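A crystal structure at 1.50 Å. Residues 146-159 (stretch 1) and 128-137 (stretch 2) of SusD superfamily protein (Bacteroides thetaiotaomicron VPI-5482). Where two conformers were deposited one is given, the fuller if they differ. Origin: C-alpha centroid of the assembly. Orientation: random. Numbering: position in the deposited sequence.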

ATOM      1  N   SER A 146     -21.916   7.037  18.045  1.00 17.74           N
ATOM      2  CA  SER A 146     -22.557   5.808  18.524  0.50 17.97           C
ATOM      3  C   SER A 146     -23.291   5.166  17.355  1.00 18.12           C
ATOM      4  O   SER A 146     -24.424   5.552  16.983  1.00 18.55           O
ATOM      5  CB  SER A 146     -23.519   6.060  19.675  0.50 18.81           C
ATOM      6  OG  SER A 146     -24.095   4.840  20.081  0.50 17.82           O
HETATM    7  N   MSE A 147     -22.626   4.177  16.755  1.00 16.18           N
HETATM    8  CA  MSE A 147     -23.141   3.477  15.587  1.00 15.53           C
HETATM    9  C   MSE A 147     -22.430   2.137  15.452  1.00 15.61           C
HETATM   10  O   MSE A 147     -21.305   1.988  15.956  1.00 16.81           O
HETATM   11  CB  MSE A 147     -22.909   4.351  14.320  1.00 15.78           C
HETATM   12  CG  MSE A 147     -21.442   4.558  13.958  1.00 15.96           C
HETATM   13 SE   MSE A 147     -21.141   5.388  12.256  0.75 12.43          SE
HETATM   14  CE  MSE A 147     -22.033   4.124  11.168  1.00 17.93           C
ATOM     15  N   PRO A 148     -23.048   1.180  14.754  1.00 14.68           N
ATOM     16  CA  PRO A 148     -22.406  -0.082  14.551  1.00 15.45           C
ATOM     17  C   PRO A 148     -21.347  -0.009  13.424  1.00 13.93           C
ATOM     18  O   PRO A 148     -21.181   0.996  12.719  1.00 14.56           O
ATOM     19  CB  PRO A 148     -23.566  -0.989  14.169  1.00 15.00           C
ATOM     20  CG  PRO A 148     -24.466  -0.065  13.402  1.00 16.58           C
ATOM     21  CD  PRO A 148     -24.380   1.222  14.104  1.00 15.34           C
ATOM     22  N   ARG A 149     -20.652  -1.107  13.278  1.00 14.22           N
ATOM     23  CA  ARG A 149     -19.803  -1.321  12.110  1.00 14.00           C
ATOM     24  C   ARG A 149     -20.733  -1.348  10.890  1.00 14.63           C
ATOM     25  O   ARG A 149     -21.857  -1.904  10.942  1.00 17.50           O
ATOM     26  CB  ARG A 149     -19.040  -2.636  12.263  1.00 14.73           C
ATOM     27  CG  ARG A 149     -18.102  -2.623  13.458  1.00 14.85           C
ATOM     28  CD  ARG A 149     -17.533  -3.967  13.780  1.00 14.60           C
ATOM     29  NE  ARG A 149     -16.618  -4.401  12.731  1.00 14.60           N
ATOM     30  CZ  ARG A 149     -16.117  -5.617  12.607  1.00 15.74           C
ATOM     31  NH1 ARG A 149     -16.424  -6.594  13.480  1.00 16.42           N
ATOM     32  NH2 ARG A 149     -15.348  -5.878  11.559  1.00 16.40           N
ATOM     33  N   THR A 150     -20.289  -0.716   9.816  1.00 12.54           N
ATOM     34  CA  THR A 150     -21.042  -0.649   8.557  1.00 12.76           C
ATOM     35  C   THR A 150     -20.529  -1.738   7.632  1.00 12.07           C
ATOM     36  O   THR A 150     -19.326  -1.994   7.598  1.00 12.87           O
ATOM     37  CB  THR A 150     -20.865   0.743   7.903  1.00 12.13           C
ATOM     38  OG1 THR A 150     -21.212   1.761   8.861  1.00 13.23           O
ATOM     39  CG2 THR A 150     -21.731   0.893   6.611  1.00 11.82           C
ATOM     40  N   ASP A 151     -21.443  -2.346   6.879  1.00 12.15           N
ATOM     41  CA  ASP A 151     -21.081  -3.369   5.912  0.50 13.21           C
ATOM     42  C   ASP A 151     -19.907  -2.879   5.025  1.00 12.14           C
ATOM     43  O   ASP A 151     -19.933  -1.755   4.509  1.00 12.66           O
ATOM     44  CB  ASP A 151     -22.274  -3.688   5.019  0.50 14.82           C
ATOM     45  CG  ASP A 151     -22.002  -4.821   4.129  0.50 18.35           C
ATOM     46  OD1 ASP A 151     -22.117  -5.972   4.569  0.50 21.11           O
ATOM     47  OD2 ASP A 151     -21.655  -4.569   2.980  0.50 20.48           O
ATOM     48  N   ALA A 152     -18.890  -3.716   4.881  1.00 12.21           N
ATOM     49  CA  ALA A 152     -17.697  -3.380   4.087  1.00 10.87           C
ATOM     50  C   ALA A 152     -18.074  -2.927   2.685  1.00 11.57           C
ATOM     51  O   ALA A 152     -17.462  -1.995   2.187  1.00 11.96           O
ATOM     52  CB  ALA A 152     -16.753  -4.571   4.010  1.00 13.51           C
ATOM     53  N   GLN A 153     -19.048  -3.588   2.036  1.00 12.42           N
ATOM     54  CA  GLN A 153     -19.470  -3.190   0.680  0.50 12.43           C
ATOM     55  C   GLN A 153     -19.966  -1.746   0.653  1.00 12.62           C
ATOM     56  O   GLN A 153     -19.652  -0.977  -0.275  1.00 12.11           O
ATOM     57  CB  GLN A 153     -20.542  -4.124   0.135  0.50 14.00           C
ATOM     58  CG  GLN A 153     -20.854  -3.917  -1.329  0.50 15.30           C
ATOM     59  CD  GLN A 153     -21.796  -4.966  -1.865  0.50 17.92           C
ATOM     60  OE1 GLN A 153     -22.363  -5.769  -1.118  0.50 21.54           O
ATOM     61  NE2 GLN A 153     -21.979  -4.956  -3.158  0.50 19.94           N
ATOM     62  N   THR A 154     -20.735  -1.365   1.678  1.00 11.10           N
ATOM     63  CA  THR A 154     -21.256   0.008   1.786  1.00 11.70           C
ATOM     64  C   THR A 154     -20.118   1.018   1.950  1.00 12.41           C
ATOM     65  O   THR A 154     -20.126   2.097   1.347  1.00 11.59           O
ATOM     66  CB  THR A 154     -22.262   0.095   2.935  1.00 12.63           C
ATOM     67  OG1 THR A 154     -23.291  -0.885   2.679  1.00 14.86           O
ATOM     68  CG2 THR A 154     -22.850   1.485   3.068  1.00 12.90           C
ATOM     69  N   VAL A 155     -19.125   0.650   2.765  1.00 11.79           N
ATOM     70  CA  VAL A 155     -17.975   1.522   2.988  1.00 11.61           C
ATOM     71  C   VAL A 155     -17.187   1.684   1.675  1.00 11.20           C
ATOM     72  O   VAL A 155     -16.777   2.794   1.306  1.00 12.26           O
ATOM     73  CB  VAL A 155     -17.077   0.992   4.129  1.00 11.16           C
ATOM     74  CG1 VAL A 155     -15.866   1.850   4.272  1.00 11.44           C
ATOM     75  CG2 VAL A 155     -17.859   0.880   5.455  1.00 11.58           C
ATOM     76  N   LEU A 156     -16.979   0.588   0.958  1.00 10.74           N
ATOM     77  CA  LEU A 156     -16.232   0.675  -0.306  1.00 11.55           C
ATOM     78  C   LEU A 156     -17.010   1.466  -1.351  1.00 10.57           C
ATOM     79  O   LEU A 156     -16.417   2.202  -2.147  1.00 11.80           O
ATOM     80  CB  LEU A 156     -15.859  -0.734  -0.782  1.00 11.26           C
ATOM     81  CG  LEU A 156     -14.857  -1.447   0.131  1.00 11.58           C
ATOM     82  CD1 LEU A 156     -14.557  -2.849  -0.428  1.00 13.72           C
ATOM     83  CD2 LEU A 156     -13.550  -0.652   0.318  1.00 12.86           C
ATOM     84  N   SER A 157     -18.340   1.341  -1.378  1.00  9.77           N
ATOM     85  CA  SER A 157     -19.127   2.158  -2.317  1.00  9.06           C
ATOM     86  C   SER A 157     -18.986   3.661  -2.006  1.00  9.87           C
ATOM     87  O   SER A 157     -18.887   4.485  -2.924  1.00 12.08           O
ATOM     88  CB  SER A 157     -20.618   1.803  -2.284  1.00 11.57           C
ATOM     89  OG  SER A 157     -20.852   0.529  -2.803  1.00 13.90           O
ATOM     90  N   TYR A 158     -18.924   4.002  -0.730  1.00 10.50           N
ATOM     91  CA  TYR A 158     -18.660   5.390  -0.321  1.00 11.56           C
ATOM     92  C   TYR A 158     -17.255   5.811  -0.801  1.00 11.97           C
ATOM     93  O   TYR A 158     -17.102   6.881  -1.450  1.00 11.60           O
ATOM     94  CB  TYR A 158     -18.782   5.533   1.218  1.00 12.82           C
ATOM     95  CG  TYR A 158     -18.310   6.854   1.775  1.00 11.13           C
ATOM     96  CD1 TYR A 158     -19.115   7.976   1.727  1.00 13.01           C
ATOM     97  CD2 TYR A 158     -17.043   6.968   2.337  1.00 11.99           C
ATOM     98  CE1 TYR A 158     -18.719   9.170   2.272  1.00 12.96           C
ATOM     99  CE2 TYR A 158     -16.631   8.145   2.901  1.00 11.88           C
ATOM    100  CZ  TYR A 158     -17.463   9.263   2.847  1.00 13.30           C
ATOM    101  OH  TYR A 158     -17.037  10.441   3.390  1.00 13.55           O
ATOM    102  N   ALA A 159     -16.257   4.964  -0.540  1.00 10.27           N
ATOM    103  CA  ALA A 159     -14.873   5.273  -0.932  1.00  9.61           C
ATOM    104  C   ALA A 159     -14.733   5.485  -2.453  1.00 10.15           C
ATOM    105  O   ALA A 159     -14.090   6.435  -2.896  1.00 11.13           O
ATOM    106  CB  ALA A 159     -13.906   4.268  -0.398  1.00 10.66           C
TER
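Stretch 2 128-137: IWGDVPLVTY

Arg 149 reaches back along stretch 2: NE and NH2 both donate to Asp 131 O, at 2.9 and 2.8 Å, so one carbonyl lies at the edge of the guanidinium. Asp 131 OD1 accepts from Ala 152 N (2.9 Å), at the start of the stretch 1 helix, while Asp 151 OD2 caps that helix through a weak bond from Gln 153 N (2.9 Å). The carboxylates approach to 4.2 Å between Asp 131 OD1 and Asp 151 OD1; water 1 donates to both atoms, at 2.6 Å each. Stretch 2 leaves a helix at Gly 130, whose phi is positive; residues 131-135 are extended and meet stretch 1 in a single antiparallel bridge, Thr 150 with Val 132: Thr 150 N to Val 132 O is 2.9 Å, and the return bond, Val 132 N to Thr 150 O, is weak at 3.2 Å. Two residues on, Leu 134 N donates to Thr 150 OG1 (2.9 Å). Met 147 SE rests on Pro 133 CB (4.0 Å) and Val 135 CG2 (3.9 Å). Leu 134 points toward the helix: its CB meets Val 155 CG2 at 4.1 Å, and its CD1 lies over a face of Tyr 158, 4.0 Å from the ring centroid. Farther along, water 2 links Thr 136 O (3.0 Å) with Tyr 158 OH (2.7 Å).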

ATOM      1  N   ILE A 128      -8.294  -4.603   6.280  1.00 11.09           N
ATOM      2  CA  ILE A 128      -7.783  -5.108   7.560  1.00 11.14           C
ATOM      3  C   ILE A 128      -8.878  -5.702   8.449  1.00 11.83           C
ATOM      4  O   ILE A 128      -8.723  -6.813   8.951  1.00 12.29           O
ATOM      5  CB  ILE A 128      -6.946  -4.014   8.302  1.00 11.91           C
ATOM      6  CG1 ILE A 128      -5.675  -3.682   7.518  1.00 14.19           C
ATOM      7  CG2 ILE A 128      -6.586  -4.443   9.716  1.00 11.51           C
ATOM      8  CD1 ILE A 128      -4.894  -2.524   8.058  1.00 15.85           C
ATOM      9  N   TRP A 129      -9.944  -4.950   8.654  1.00 11.67           N
ATOM     10  CA  TRP A 129     -10.999  -5.296   9.608  1.00 11.46           C
ATOM     11  C   TRP A 129     -12.309  -5.755   8.977  1.00 11.55           C
ATOM     12  O   TRP A 129     -13.130  -6.348   9.658  1.00 12.66           O
ATOM     13  CB  TRP A 129     -11.293  -4.111  10.563  1.00 11.20           C
ATOM     14  CG  TRP A 129     -10.214  -3.853  11.561  1.00 11.86           C
ATOM     15  CD1 TRP A 129     -10.008  -4.528  12.749  1.00 11.73           C
ATOM     16  CD2 TRP A 129      -9.215  -2.835  11.507  1.00 12.04           C
ATOM     17  NE1 TRP A 129      -8.919  -4.005  13.395  1.00 12.49           N
ATOM     18  CE2 TRP A 129      -8.419  -2.961  12.653  1.00 12.33           C
ATOM     19  CE3 TRP A 129      -8.896  -1.838  10.580  1.00 12.17           C
ATOM     20  CZ2 TRP A 129      -7.329  -2.135  12.884  1.00 13.79           C
ATOM     21  CZ3 TRP A 129      -7.806  -1.030  10.805  1.00 13.30           C
ATOM     22  CH2 TRP A 129      -7.046  -1.172  11.952  1.00 13.31           C
ATOM     23  N   GLY A 130     -12.501  -5.498   7.683  1.00 11.35           N
ATOM     24  CA  GLY A 130     -13.781  -5.798   7.040  1.00 11.70           C
ATOM     25  C   GLY A 130     -14.764  -4.661   7.332  1.00 11.22           C
ATOM     26  O   GLY A 130     -14.516  -3.507   7.003  1.00 11.35           O
ATOM     27  N   ASP A 131     -15.869  -4.980   7.999  1.00 11.52           N
ATOM     28  CA  ASP A 131     -16.864  -3.988   8.332  1.00 11.62           C
ATOM     29  C   ASP A 131     -16.251  -2.975   9.297  1.00 11.83           C
ATOM     30  O   ASP A 131     -15.580  -3.356  10.255  1.00 12.22           O
ATOM     31  CB  ASP A 131     -18.085  -4.624   9.008  1.00 13.25           C
ATOM     32  CG  ASP A 131     -18.836  -5.628   8.146  1.00 11.88           C
ATOM     33  OD1 ASP A 131     -18.626  -5.748   6.909  1.00 13.00           O
ATOM     34  OD2 ASP A 131     -19.710  -6.313   8.769  1.00 18.07           O
ATOM     35  N   VAL A 132     -16.508  -1.690   9.071  1.00 11.79           N
ATOM     36  CA  VAL A 132     -16.013  -0.626   9.955  1.00 12.66           C
ATOM     37  C   VAL A 132     -17.078   0.461  10.015  1.00 11.27           C
ATOM     38  O   VAL A 132     -17.839   0.630   9.030  1.00 11.24           O
ATOM     39  CB  VAL A 132     -14.646  -0.012   9.494  1.00 12.32           C
ATOM     40  CG1 VAL A 132     -13.537  -1.055   9.448  1.00 13.06           C
ATOM     41  CG2 VAL A 132     -14.810   0.669   8.131  1.00 13.53           C
ATOM     42  N   PRO A 133     -17.157   1.215  11.145  1.00 13.14           N
ATOM     43  CA  PRO A 133     -18.197   2.276  11.180  1.00 12.47           C
ATOM     44  C   PRO A 133     -17.989   3.363  10.099  1.00 12.41           C
ATOM     45  O   PRO A 133     -16.874   3.906   9.962  1.00 12.34           O
ATOM     46  CB  PRO A 133     -18.071   2.881  12.586  1.00 13.38           C
ATOM     47  CG  PRO A 133     -17.382   1.856  13.368  1.00 14.63           C
ATOM     48  CD  PRO A 133     -16.570   0.972  12.478  1.00 12.73           C
ATOM     49  N   LEU A 134     -19.038   3.603   9.308  1.00 11.65           N
ATOM     50  CA  LEU A 134     -18.942   4.592   8.241  1.00 11.81           C
ATOM     51  C   LEU A 134     -19.326   5.981   8.778  1.00 11.89           C
ATOM     52  O   LEU A 134     -20.500   6.284   8.954  1.00 14.37           O
ATOM     53  CB  LEU A 134     -19.796   4.182   7.046  1.00 12.38           C
ATOM     54  CG  LEU A 134     -19.758   5.156   5.858  1.00 12.26           C
ATOM     55  CD1 LEU A 134     -18.347   5.519   5.359  1.00 13.84           C
ATOM     56  CD2 LEU A 134     -20.670   4.570   4.699  1.00 13.50           C
ATOM     57  N   VAL A 135     -18.307   6.766   9.103  1.00 12.54           N
ATOM     58  CA  VAL A 135     -18.433   8.130   9.603  1.00 12.47           C
ATOM     59  C   VAL A 135     -18.121   9.104   8.444  1.00 12.18           C
ATOM     60  O   VAL A 135     -17.011   9.106   7.901  1.00 13.75           O
ATOM     61  CB  VAL A 135     -17.507   8.355  10.813  1.00 12.50           C
ATOM     62  CG1 VAL A 135     -17.665   9.813  11.337  1.00 15.94           C
ATOM     63  CG2 VAL A 135     -17.781   7.298  11.924  1.00 14.84           C
ATOM     64  N   THR A 136     -19.067   9.978   8.115  1.00 12.47           N
ATOM     65  CA  THR A 136     -18.950  10.885   6.956  1.00 11.59           C
ATOM     66  C   THR A 136     -18.902  12.379   7.341  1.00 11.56           C
ATOM     67  O   THR A 136     -19.044  13.269   6.473  1.00 13.80           O
ATOM     68  CB  THR A 136     -20.184  10.633   6.020  1.00 12.79           C
ATOM     69  OG1 THR A 136     -21.374  10.947   6.758  1.00 14.55           O
ATOM     70  CG2 THR A 136     -20.235   9.170   5.551  1.00 14.05           C
ATOM     71  N   TYR A 137     -18.751  12.629   8.640  1.00 13.32           N
ATOM     72  CA  TYR A 137     -18.786  13.983   9.202  1.00 13.29           C
ATOM     73  C   TYR A 137     -17.811  14.094  10.363  1.00 13.31           C
ATOM     74  O   TYR A 137     -17.455  13.067  10.972  1.00 13.36           O
ATOM     75  CB  TYR A 137     -20.213  14.272   9.659  1.00 13.89           C
ATOM     76  CG  TYR A 137     -20.768  13.272  10.669  1.00 14.47           C
ATOM     77  CD1 TYR A 137     -21.364  12.090  10.247  1.00 14.24           C
ATOM     78  CD2 TYR A 137     -20.663  13.506  12.057  1.00 14.93           C
ATOM     79  CE1 TYR A 137     -21.807  11.157  11.144  1.00 13.36           C
ATOM     80  CE2 TYR A 137     -21.153  12.588  12.963  1.00 15.03           C
ATOM     81  CZ  TYR A 137     -21.732  11.431  12.515  1.00 14.54           C
ATOM     82  OH  TYR A 137     -22.223  10.513  13.393  1.00 16.16           O
TER
HETATM   83  O   HOH W   1     -20.016  -7.330   5.375  1.00 38.07           O
HETATM   84  O   HOH W   2     -18.755  12.448   3.633  1.00 22.56           O